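Local coordinates for ABC transporter, periplasmic solute-binding protein (Rhizobium meliloti, PDB 4WED), which probably serves as the periplasmic solute-binding component of an ABC transporter, perhaps for peptides or nickel, at residues A[60-68]-A[183-194]; A[114-122]-A[168-177]. All coordinates share one frame; numbering follows the deposited sequence.

Interaction 1. Residues A[60-68]-A[183-194]. With NA (sodium ion), chain B.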
loop_
_atom_site.group_PDB
_atom_site.type_symbol
_atom_site.label_atom_id
_atom_site.label_comp_id
_atom_site.label_asym_id
_atom_site.label_seq_id
_atom_site.Cartn_x
_atom_site.Cartn_y
_atom_site.Cartn_z
ATOM N N ILE A 60 -1.753 -10.708 11.579
ATOM C CA ILE A 60 -2.022 -11.889 12.425
ATOM C C ILE A 60 -2.917 -12.841 11.712
ATOM O O ILE A 60 -2.665 -14.044 11.726
ATOM C CB ILE A 60 -2.750 -11.522 13.739
ATOM C CG1 ILE A 60 -1.932 -10.518 14.570
ATOM C CG2 ILE A 60 -3.021 -12.755 14.588
ATOM C CD1 ILE A 60 -0.535 -10.972 14.971
ATOM N N GLN A 61 -3.916 -12.303 11.033
ATOM C CA GLN A 61 -4.849 -13.081 10.236
ATOM C C GLN A 61 -4.094 -13.804 9.150
ATOM O O GLN A 61 -4.394 -14.925 8.812
ATOM C CB GLN A 61 -5.909 -12.176 9.632
ATOM C CG GLN A 61 -7.087 -11.930 10.539
ATOM C CD GLN A 61 -7.808 -10.655 10.228
ATOM O OE1 GLN A 61 -7.206 -9.626 10.019
ATOM N NE2 GLN A 61 -9.112 -10.720 10.198
ATOM N N ASP A 62 -3.080 -13.144 8.628
ATOM C CA ASP A 62 -2.264 -13.687 7.570
ATOM C C ASP A 62 -1.514 -14.930 8.003
ATOM O O ASP A 62 -1.058 -15.693 7.177
ATOM C CB ASP A 62 -1.323 -12.621 7.051
ATOM C CG ASP A 62 -0.498 -13.090 5.906
ATOM O OD1 ASP A 62 -1.016 -13.687 4.964
ATOM O OD2 ASP A 62 0.696 -12.851 5.956
ATOM N N LEU A 63 -1.368 -15.108 9.305
ATOM C CA LEU A 63 -0.745 -16.297 9.877
ATOM C C LEU A 63 -1.434 -17.634 9.642
ATOM O O LEU A 63 -0.784 -18.634 9.477
ATOM C CB LEU A 63 -0.557 -16.103 11.368
ATOM C CG LEU A 63 0.532 -15.108 11.684
ATOM C CD1 LEU A 63 0.472 -14.763 13.151
ATOM C CD2 LEU A 63 1.859 -15.732 11.315
HETATM N N MSE A 64 -2.750 -17.650 9.684
HETATM C CA MSE A 64 -3.538 -18.877 9.550
HETATM C C MSE A 64 -4.574 -18.812 8.479
HETATM O O MSE A 64 -5.144 -19.840 8.126
HETATM C CB MSE A 64 -4.234 -19.217 10.891
HETATM C CG MSE A 64 -5.496 -18.408 11.175
HETATM SE SE MSE A 64 -5.089 -16.585 11.829
HETATM C CE MSE A 64 -4.422 -17.166 13.610
ATOM N N PHE A 65 -4.882 -17.628 7.972
ATOM C CA PHE A 65 -5.850 -17.538 6.886
ATOM C C PHE A 65 -5.160 -17.407 5.543
ATOM O O PHE A 65 -4.147 -16.715 5.390
ATOM C CB PHE A 65 -6.919 -16.464 7.170
ATOM C CG PHE A 65 -7.774 -16.784 8.404
ATOM C CD1 PHE A 65 -8.601 -17.914 8.426
ATOM C CD2 PHE A 65 -7.772 -15.964 9.509
ATOM C CE1 PHE A 65 -9.398 -18.197 9.523
ATOM C CE2 PHE A 65 -8.554 -16.249 10.622
ATOM C CZ PHE A 65 -9.360 -17.378 10.632
ATOM N N GLU A 66 -5.694 -18.111 4.562
ATOM C CA GLU A 66 -5.122 -18.070 3.231
ATOM C C GLU A 66 -6.139 -17.658 2.219
ATOM O O GLU A 66 -7.324 -17.939 2.378
ATOM C CB GLU A 66 -4.514 -19.405 2.854
ATOM C CG GLU A 66 -3.142 -19.629 3.463
ATOM C CD GLU A 66 -2.540 -20.972 3.089
ATOM O OE1 GLU A 66 -3.321 -21.948 3.169
ATOM O OE2 GLU A 66 -1.311 -21.056 2.739
ATOM N N PRO A 67 -5.686 -16.943 1.173
ATOM C CA PRO A 67 -6.566 -16.586 0.058
ATOM C C PRO A 67 -6.514 -17.595 -1.103
ATOM O O PRO A 67 -5.690 -18.519 -1.129
ATOM C CB PRO A 67 -5.963 -15.266 -0.415
ATOM C CG PRO A 67 -4.493 -15.513 -0.247
ATOM C CD PRO A 67 -4.340 -16.383 0.996
ATOM N N LEU A 68 -7.363 -17.358 -2.096
ATOM C CA LEU A 68 -7.298 -18.100 -3.324
ATOM C C LEU A 68 -5.981 -17.838 -4.054
ATOM O O LEU A 68 -5.320 -18.773 -4.534
ATOM C CB LEU A 68 -8.453 -17.658 -4.238
ATOM C CG LEU A 68 -9.822 -18.069 -3.730
ATOM C CD1 LEU A 68 -10.885 -17.314 -4.507
ATOM C CD2 LEU A 68 -10.021 -19.565 -3.882
ATOM N N PHE A 183 -18.495 -16.326 13.884
ATOM C CA PHE A 183 -17.109 -16.738 14.068
ATOM C C PHE A 183 -16.801 -17.107 15.543
ATOM O O PHE A 183 -17.105 -16.349 16.481
ATOM C CB PHE A 183 -16.165 -15.643 13.594
ATOM C CG PHE A 183 -14.719 -15.858 13.987
ATOM C CD1 PHE A 183 -14.228 -15.374 15.204
ATOM C CD2 PHE A 183 -13.849 -16.512 13.136
ATOM C CE1 PHE A 183 -12.906 -15.564 15.573
ATOM C CE2 PHE A 183 -12.507 -16.678 13.467
ATOM C CZ PHE A 183 -12.039 -16.218 14.689
ATOM N N LYS A 184 -16.215 -18.293 15.713
ATOM C CA LYS A 184 -15.797 -18.828 16.997
ATOM C C LYS A 184 -14.263 -18.860 17.025
ATOM O O LYS A 184 -13.656 -17.891 17.442
ATOM C CB LYS A 184 -16.420 -20.208 17.212
ATOM C CG LYS A 184 -17.851 -20.149 17.748
ATOM N N GLU A 185 -13.629 -19.925 16.532
ATOM C CA GLU A 185 -12.175 -20.064 16.607
ATOM C C GLU A 185 -11.504 -19.809 15.242
ATOM O O GLU A 185 -12.117 -20.028 14.194
ATOM C CB GLU A 185 -11.805 -21.452 17.134
ATOM N N PRO A 186 -10.227 -19.358 15.246
ATOM C CA PRO A 186 -9.589 -18.985 13.990
ATOM C C PRO A 186 -8.988 -20.180 13.252
ATOM O O PRO A 186 -7.758 -20.325 13.175
ATOM C CB PRO A 186 -8.504 -18.010 14.436
ATOM C CG PRO A 186 -8.082 -18.563 15.776
ATOM C CD PRO A 186 -9.309 -19.205 16.395
ATOM N N VAL A 187 -9.890 -20.975 12.669
ATOM C CA VAL A 187 -9.576 -22.229 11.983
ATOM C C VAL A 187 -9.476 -22.002 10.469
ATOM O O VAL A 187 -10.402 -22.293 9.715
ATOM C CB VAL A 187 -10.674 -23.296 12.261
ATOM C CG1 VAL A 187 -10.290 -24.664 11.704
ATOM C CG2 VAL A 187 -10.950 -23.402 13.749
ATOM N N GLY A 188 -8.336 -21.500 10.038
ATOM C CA GLY A 188 -8.045 -21.360 8.625
ATOM C C GLY A 188 -7.248 -22.542 8.120
ATOM O O GLY A 188 -7.233 -23.573 8.750
ATOM N N THR A 189 -6.600 -22.358 6.970
ATOM C CA THR A 189 -5.761 -23.387 6.307
ATOM C C THR A 189 -4.266 -23.078 6.373
ATOM O O THR A 189 -3.441 -23.844 5.897
ATOM C CB THR A 189 -6.091 -23.481 4.808
ATOM O OG1 THR A 189 -6.095 -22.167 4.233
ATOM C CG2 THR A 189 -7.460 -24.086 4.626
ATOM N N GLY A 190 -3.942 -21.930 6.948
ATOM C CA GLY A 190 -2.578 -21.409 6.918
ATOM C C GLY A 190 -1.562 -22.176 7.796
ATOM O O GLY A 190 -1.914 -23.101 8.541
ATOM N N PRO A 191 -0.295 -21.798 7.687
ATOM C CA PRO A 191 0.801 -22.525 8.336
ATOM C C PRO A 191 0.851 -22.488 9.874
ATOM O O PRO A 191 1.485 -23.345 10.433
ATOM C CB PRO A 191 2.054 -21.897 7.714
ATOM C CG PRO A 191 1.609 -20.597 7.096
ATOM C CD PRO A 191 0.153 -20.656 6.875
ATOM N N TRP A 192 0.136 -21.566 10.534
ATOM C CA TRP A 192 0.184 -21.329 11.975
ATOM C C TRP A 192 -1.151 -21.570 12.671
ATOM O O TRP A 192 -2.180 -21.145 12.181
ATOM C CB TRP A 192 0.596 -19.876 12.242
ATOM C CG TRP A 192 1.968 -19.590 11.773
ATOM C CD1 TRP A 192 2.327 -18.941 10.632
ATOM C CD2 TRP A 192 3.184 -20.029 12.390
ATOM N NE1 TRP A 192 3.697 -18.913 10.516
ATOM C CE2 TRP A 192 4.243 -19.563 11.595
ATOM C CE3 TRP A 192 3.476 -20.748 13.583
ATOM C CZ2 TRP A 192 5.578 -19.799 11.922
ATOM C CZ3 TRP A 192 4.786 -20.994 13.914
ATOM C CH2 TRP A 192 5.831 -20.520 13.081
ATOM N N VAL A 193 -1.108 -22.245 13.826
ATOM C CA VAL A 193 -2.279 -22.509 14.648
ATOM C C VAL A 193 -2.195 -21.602 15.856
ATOM O O VAL A 193 -1.186 -21.616 16.543
ATOM C CB VAL A 193 -2.283 -23.956 15.153
ATOM C CG1 VAL A 193 -3.484 -24.219 16.046
ATOM C CG2 VAL A 193 -2.296 -24.921 14.001
ATOM N N GLN A 194 -3.235 -20.819 16.123
ATOM C CA GLN A 194 -3.310 -20.006 17.362
ATOM C C GLN A 194 -3.369 -20.905 18.570
ATOM O O GLN A 194 -4.298 -21.696 18.708
ATOM C CB GLN A 194 -4.515 -19.056 17.351
ATOM C CG GLN A 194 -4.759 -18.338 18.669
ATOM C CD GLN A 194 -5.388 -16.960 18.500
ATOM O OE1 GLN A 194 -4.782 -16.050 17.876
ATOM N NE2 GLN A 194 -6.588 -16.776 19.081
HETATM NA NA NA B . 1.392 -13.397 3.785
HETATM O O HOH W 1 -7.474 -20.049 5.277
HETATM O O HOH W 2 -0.567 -13.532 2.132
HETATM O O HOH W 3 3.556 -13.088 4.874
HETATM O O HOH W 4 0.897 -15.271 4.534
#
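Gly190 and Met64 bring their CA atoms to 3.8 Å, and two backbone bonds hold the segments there: Gly190 N to Met64 O (2.7 Å) and Trp192 N to Leu63 O (3.2 Å). The first donor stands above the carbonyl plane, 48° out of it, rather than on a lone pair. A CB on Gly190 would run into Met64 C, so the close approach depends on its missing side chain. The selenomethionine Met64 bends at chi2 and chi3, which carries CE to 4.2 Å from both Pro186 CB and Gln194 CB, while its CG lies over the centre of the Phe65 ring. That ring turns its CZ to Pro186 CA (3.7 Å); Pro186 is the central residue of an inverse gamma turn. Strand 192-197, which begins at Trp192, is an outermost strand of a four-stranded mixed sheet, so the contact ties the chain just after helix 58-61 to that sheet's border. Leu63 and Trp192 cross obliquely, Leu63 CD2 reaching Trp192 CD1 at 3.3 Å, and Leu63 O lies at the indole edge. Glu66 stretches out beyond CG to accept from Thr189 OG1 through the anti lone pair of OE1 (3.0 Å); Trp211 also donates to OE1, and Tyr210 holds OE2. Water 1 bridges Glu66 N and Thr189 N. The CB of Asp62 points away from 183-194, and its carboxylate chelates the sodium ion through both oxygens.

Interaction 2. Residues A[114-122]-A[168-177]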
loop_
_atom_site.group_PDB
_atom_site.type_symbol
_atom_site.label_atom_id
_atom_site.label_comp_id
_atom_site.label_asym_id
_atom_site.label_seq_id
_atom_site.Cartn_x
_atom_site.Cartn_y
_atom_site.Cartn_z
ATOM N N ALA A 114 -16.678 -25.912 0.541
ATOM C CA ALA A 114 -16.170 -25.120 1.652
ATOM C C ALA A 114 -15.830 -23.727 1.147
ATOM O O ALA A 114 -16.008 -22.737 1.835
ATOM C CB ALA A 114 -14.956 -25.791 2.276
ATOM N N CYS A 115 -15.393 -23.654 -0.097
ATOM C CA CYS A 115 -15.110 -22.390 -0.734
ATOM C C CYS A 115 -16.348 -21.525 -0.970
ATOM O O CYS A 115 -16.354 -20.339 -0.636
ATOM C CB CYS A 115 -14.422 -22.680 -2.058
ATOM S SG CYS A 115 -13.915 -21.186 -2.905
ATOM N N LYS A 116 -17.384 -22.115 -1.553
ATOM C CA LYS A 116 -18.683 -21.435 -1.707
ATOM C C LYS A 116 -19.192 -20.902 -0.380
ATOM O O LYS A 116 -19.678 -19.778 -0.307
ATOM C CB LYS A 116 -19.725 -22.417 -2.289
ATOM C CG LYS A 116 -21.178 -21.952 -2.425
ATOM C CD LYS A 116 -22.039 -23.070 -3.051
ATOM C CE LYS A 116 -23.383 -22.595 -3.609
ATOM N NZ LYS A 116 -23.953 -23.438 -4.729
ATOM N N TRP A 117 -19.120 -21.740 0.653
ATOM C CA TRP A 117 -19.698 -21.422 1.960
ATOM C C TRP A 117 -19.058 -20.169 2.546
ATOM O O TRP A 117 -19.725 -19.348 3.133
ATOM C CB TRP A 117 -19.479 -22.607 2.900
ATOM C CG TRP A 117 -19.977 -22.412 4.335
ATOM C CD1 TRP A 117 -21.225 -22.682 4.802
ATOM C CD2 TRP A 117 -19.214 -21.938 5.480
ATOM N NE1 TRP A 117 -21.300 -22.393 6.144
ATOM C CE2 TRP A 117 -20.089 -21.941 6.589
ATOM C CE3 TRP A 117 -17.884 -21.518 5.665
ATOM C CZ2 TRP A 117 -19.690 -21.540 7.872
ATOM C CZ3 TRP A 117 -17.483 -21.111 6.933
ATOM C CH2 TRP A 117 -18.388 -21.137 8.030
ATOM N N ASN A 118 -17.753 -20.041 2.361
ATOM C CA ASN A 118 -17.001 -18.838 2.746
ATOM C C ASN A 118 -17.326 -17.637 1.904
ATOM O O ASN A 118 -17.631 -16.568 2.418
ATOM C CB ASN A 118 -15.495 -19.083 2.614
ATOM C CG ASN A 118 -14.899 -19.685 3.864
ATOM O OD1 ASN A 118 -14.681 -18.984 4.846
ATOM N ND2 ASN A 118 -14.620 -20.972 3.832
ATOM N N LEU A 119 -17.233 -17.814 0.600
ATOM C CA LEU A 119 -17.528 -16.760 -0.317
ATOM C C LEU A 119 -18.918 -16.225 -0.111
ATOM O O LEU A 119 -19.141 -15.024 -0.141
ATOM C CB LEU A 119 -17.369 -17.305 -1.708
ATOM C CG LEU A 119 -15.896 -17.475 -2.055
ATOM C CD1 LEU A 119 -15.793 -17.989 -3.474
ATOM C CD2 LEU A 119 -15.070 -16.196 -1.905
ATOM N N GLU A 120 -19.861 -17.122 0.123
ATOM C CA GLU A 120 -21.235 -16.716 0.413
ATOM C C GLU A 120 -21.369 -15.939 1.733
ATOM O O GLU A 120 -22.362 -15.259 1.950
ATOM C CB GLU A 120 -22.149 -17.934 0.446
ATOM C CG GLU A 120 -22.512 -18.460 -0.931
ATOM C CD GLU A 120 -23.399 -19.696 -0.841
ATOM O OE1 GLU A 120 -23.526 -20.255 0.286
ATOM O OE2 GLU A 120 -23.965 -20.102 -1.884
ATOM N N ARG A 121 -20.383 -16.057 2.609
ATOM C CA ARG A 121 -20.408 -15.334 3.860
ATOM C C ARG A 121 -20.115 -13.849 3.679
ATOM O O ARG A 121 -20.510 -13.054 4.519
ATOM C CB ARG A 121 -19.416 -15.930 4.865
ATOM C CG ARG A 121 -19.972 -17.127 5.613
ATOM C CD ARG A 121 -18.868 -17.910 6.312
ATOM N NE ARG A 121 -19.091 -18.082 7.748
ATOM C CZ ARG A 121 -18.987 -17.113 8.654
ATOM N NH1 ARG A 121 -18.698 -15.873 8.300
ATOM N NH2 ARG A 121 -19.168 -17.380 9.927
ATOM N N TRP A 122 -19.430 -13.457 2.616
ATOM C CA TRP A 122 -19.061 -12.033 2.490
ATOM C C TRP A 122 -19.403 -11.369 1.167
ATOM O O TRP A 122 -19.578 -10.147 1.118
ATOM C CB TRP A 122 -17.559 -11.802 2.796
ATOM C CG TRP A 122 -16.626 -12.507 1.857
ATOM C CD1 TRP A 122 -16.092 -13.779 1.992
ATOM C CD2 TRP A 122 -16.099 -11.971 0.662
ATOM N NE1 TRP A 122 -15.276 -14.062 0.924
ATOM C CE2 TRP A 122 -15.253 -12.964 0.093
ATOM C CE3 TRP A 122 -16.249 -10.743 0.009
ATOM C CZ2 TRP A 122 -14.578 -12.773 -1.117
ATOM C CZ3 TRP A 122 -15.561 -10.543 -1.195
ATOM C CH2 TRP A 122 -14.734 -11.562 -1.745
ATOM N N PRO A 168 -11.877 -9.414 3.276
ATOM C CA PRO A 168 -12.576 -10.578 3.838
ATOM C C PRO A 168 -12.460 -11.855 3.013
ATOM O O PRO A 168 -13.221 -12.799 3.187
ATOM C CB PRO A 168 -14.023 -10.126 3.763
ATOM C CG PRO A 168 -14.080 -9.406 2.467
ATOM C CD PRO A 168 -12.770 -8.661 2.374
ATOM N N THR A 169 -11.461 -11.899 2.161
ATOM C CA THR A 169 -11.387 -12.900 1.117
ATOM C C THR A 169 -10.812 -14.263 1.474
ATOM O O THR A 169 -10.431 -15.014 0.564
ATOM C CB THR A 169 -10.506 -12.325 0.011
ATOM O OG1 THR A 169 -9.318 -11.774 0.607
ATOM C CG2 THR A 169 -11.257 -11.247 -0.669
ATOM N N ARG A 170 -10.717 -14.597 2.754
ATOM C CA ARG A 170 -9.996 -15.816 3.117
ATOM C C ARG A 170 -10.898 -16.831 3.755
ATOM O O ARG A 170 -12.045 -16.523 4.034
ATOM C CB ARG A 170 -8.770 -15.479 3.948
ATOM C CG ARG A 170 -7.936 -14.414 3.239
ATOM C CD ARG A 170 -6.510 -14.373 3.739
ATOM N NE ARG A 170 -5.714 -13.458 2.953
ATOM C CZ ARG A 170 -4.396 -13.303 3.110
ATOM N NH1 ARG A 170 -3.733 -14.002 4.049
ATOM N NH2 ARG A 170 -3.730 -12.447 2.342
ATOM N N PHE A 171 -10.349 -18.024 4.000
ATOM C CA PHE A 171 -11.108 -19.261 4.211
ATOM C C PHE A 171 -11.058 -19.899 5.616
ATOM O O PHE A 171 -9.987 -20.333 6.133
ATOM C CB PHE A 171 -10.721 -20.241 3.109
ATOM C CG PHE A 171 -11.091 -19.725 1.747
ATOM C CD1 PHE A 171 -10.235 -18.862 1.070
ATOM C CD2 PHE A 171 -12.341 -20.015 1.183
ATOM C CE1 PHE A 171 -10.580 -18.343 -0.167
ATOM C CE2 PHE A 171 -12.697 -19.486 -0.054
ATOM C CZ PHE A 171 -11.817 -18.631 -0.727
ATOM N N LEU A 172 -12.258 -19.948 6.222
ATOM C CA LEU A 172 -12.462 -20.378 7.597
ATOM C C LEU A 172 -13.173 -21.695 7.569
ATOM O O LEU A 172 -14.153 -21.835 6.862
ATOM C CB LEU A 172 -13.346 -19.357 8.315
ATOM C CG LEU A 172 -13.940 -19.707 9.690
ATOM C CD1 LEU A 172 -12.871 -19.742 10.790
ATOM C CD2 LEU A 172 -15.013 -18.696 10.054
ATOM N N SER A 173 -12.738 -22.644 8.384
ATOM C CA SER A 173 -13.379 -23.959 8.402
ATOM C C SER A 173 -14.883 -23.854 8.658
ATOM O O SER A 173 -15.309 -23.378 9.696
ATOM C CB SER A 173 -12.732 -24.845 9.450
ATOM O OG SER A 173 -13.513 -25.987 9.732
ATOM N N PRO A 174 -15.702 -24.338 7.721
ATOM C CA PRO A 174 -17.167 -24.421 7.959
ATOM C C PRO A 174 -17.637 -25.168 9.216
ATOM O O PRO A 174 -18.725 -24.861 9.696
ATOM C CB PRO A 174 -17.686 -25.155 6.739
ATOM C CG PRO A 174 -16.627 -25.007 5.721
ATOM C CD PRO A 174 -15.323 -24.882 6.417
ATOM N N LYS A 175 -16.869 -26.135 9.738
ATOM C CA LYS A 175 -17.323 -26.880 10.946
ATOM C C LYS A 175 -16.904 -26.139 12.199
ATOM O O LYS A 175 -17.387 -26.432 13.275
ATOM C CB LYS A 175 -16.786 -28.311 10.999
ATOM N N SER A 176 -16.007 -25.168 12.066
ATOM C CA SER A 176 -15.518 -24.413 13.225
ATOM C C SER A 176 -16.543 -23.431 13.756
ATOM O O SER A 176 -16.368 -22.929 14.851
ATOM C CB SER A 176 -14.269 -23.607 12.855
ATOM O OG SER A 176 -14.594 -22.398 12.155
ATOM N N VAL A 177 -17.573 -23.138 12.975
ATOM C CA VAL A 177 -18.539 -22.109 13.286
ATOM C C VAL A 177 -19.833 -22.795 13.677
ATOM O O VAL A 177 -20.150 -23.877 13.169
ATOM C CB VAL A 177 -18.811 -21.231 12.060
ATOM C CG1 VAL A 177 -20.058 -20.394 12.226
ATOM C CG2 VAL A 177 -17.628 -20.333 11.774
HETATM O O HOH W 5 -13.671 -16.111 1.441
#
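Trp122, Phe171 and Trp117 bury the largest areas where helix 112-122 meets the loop 168-177. With CG between the backbone N and the carbonyl carbon (chi1 62°), the Trp122 indole is laid against Pro168, and one face takes Pro168 O, 3.3 Å from Trp122 CD1. Trp122 NE1 instead donates to water 5, which in turn donates to Arg170 O. Three helix residues meet the Phe171 ring: Asn118 CB, Leu119 CD2 and Cys115 SG, the sulfur 3.5 Å from CE2 in an oblique sulfur-aromatic contact. Trp117 takes Pro174 on one face, a CH-pi contact with CA 3.5 Å from the centroid of the six-membered ring and 15° off its normal; Arg121 CD lies over the opposite face. Between the aromatics, the Asn118 amide grips one residue twice: Leu172 N donates to OD1 (2.9 Å, 173°) and ND2 donates to Leu172 O (3.2 Å). ND2 also bonds Ala114 O, one helical turn back, which fixes the amide's rotation. A leucine in place of Asn118 would probably leave the buried Leu172 N and O without these partners. Through Leu119 and Lys116 the helix also packs on strand 137-144, at the border of a four-stranded antiparallel sheet, while against it lies a loop ending in a type I beta turn (Ser173 to Ser176).

In the fold
Interaction 2 is nested along the chain inside the loop closed by interaction 1, and their centres lie 11 Å apart. Two polar links join them. Val187 O and Ser173 N, 2.7 Å apart, probably form a hydrogen bond between segments 183-194 and 168-177. Arg170 NH1 makes a salt bridge to Asp62 OD1 at 2.9 Å and also bonds Phe65 O, while the backbone oxygens of Tyr165 and Ser164 hold its NE and NH2. Asp62 is a sodium ligand together with Asp515, so Arg170, whose side chain comes within about 5 Å of the ion, is placed as a second-shell residue and probably steadies the carboxylate. Packing adds to this, the Glu66 carbonyl oxygen O lying 3.3 Å from Phe171 CD1.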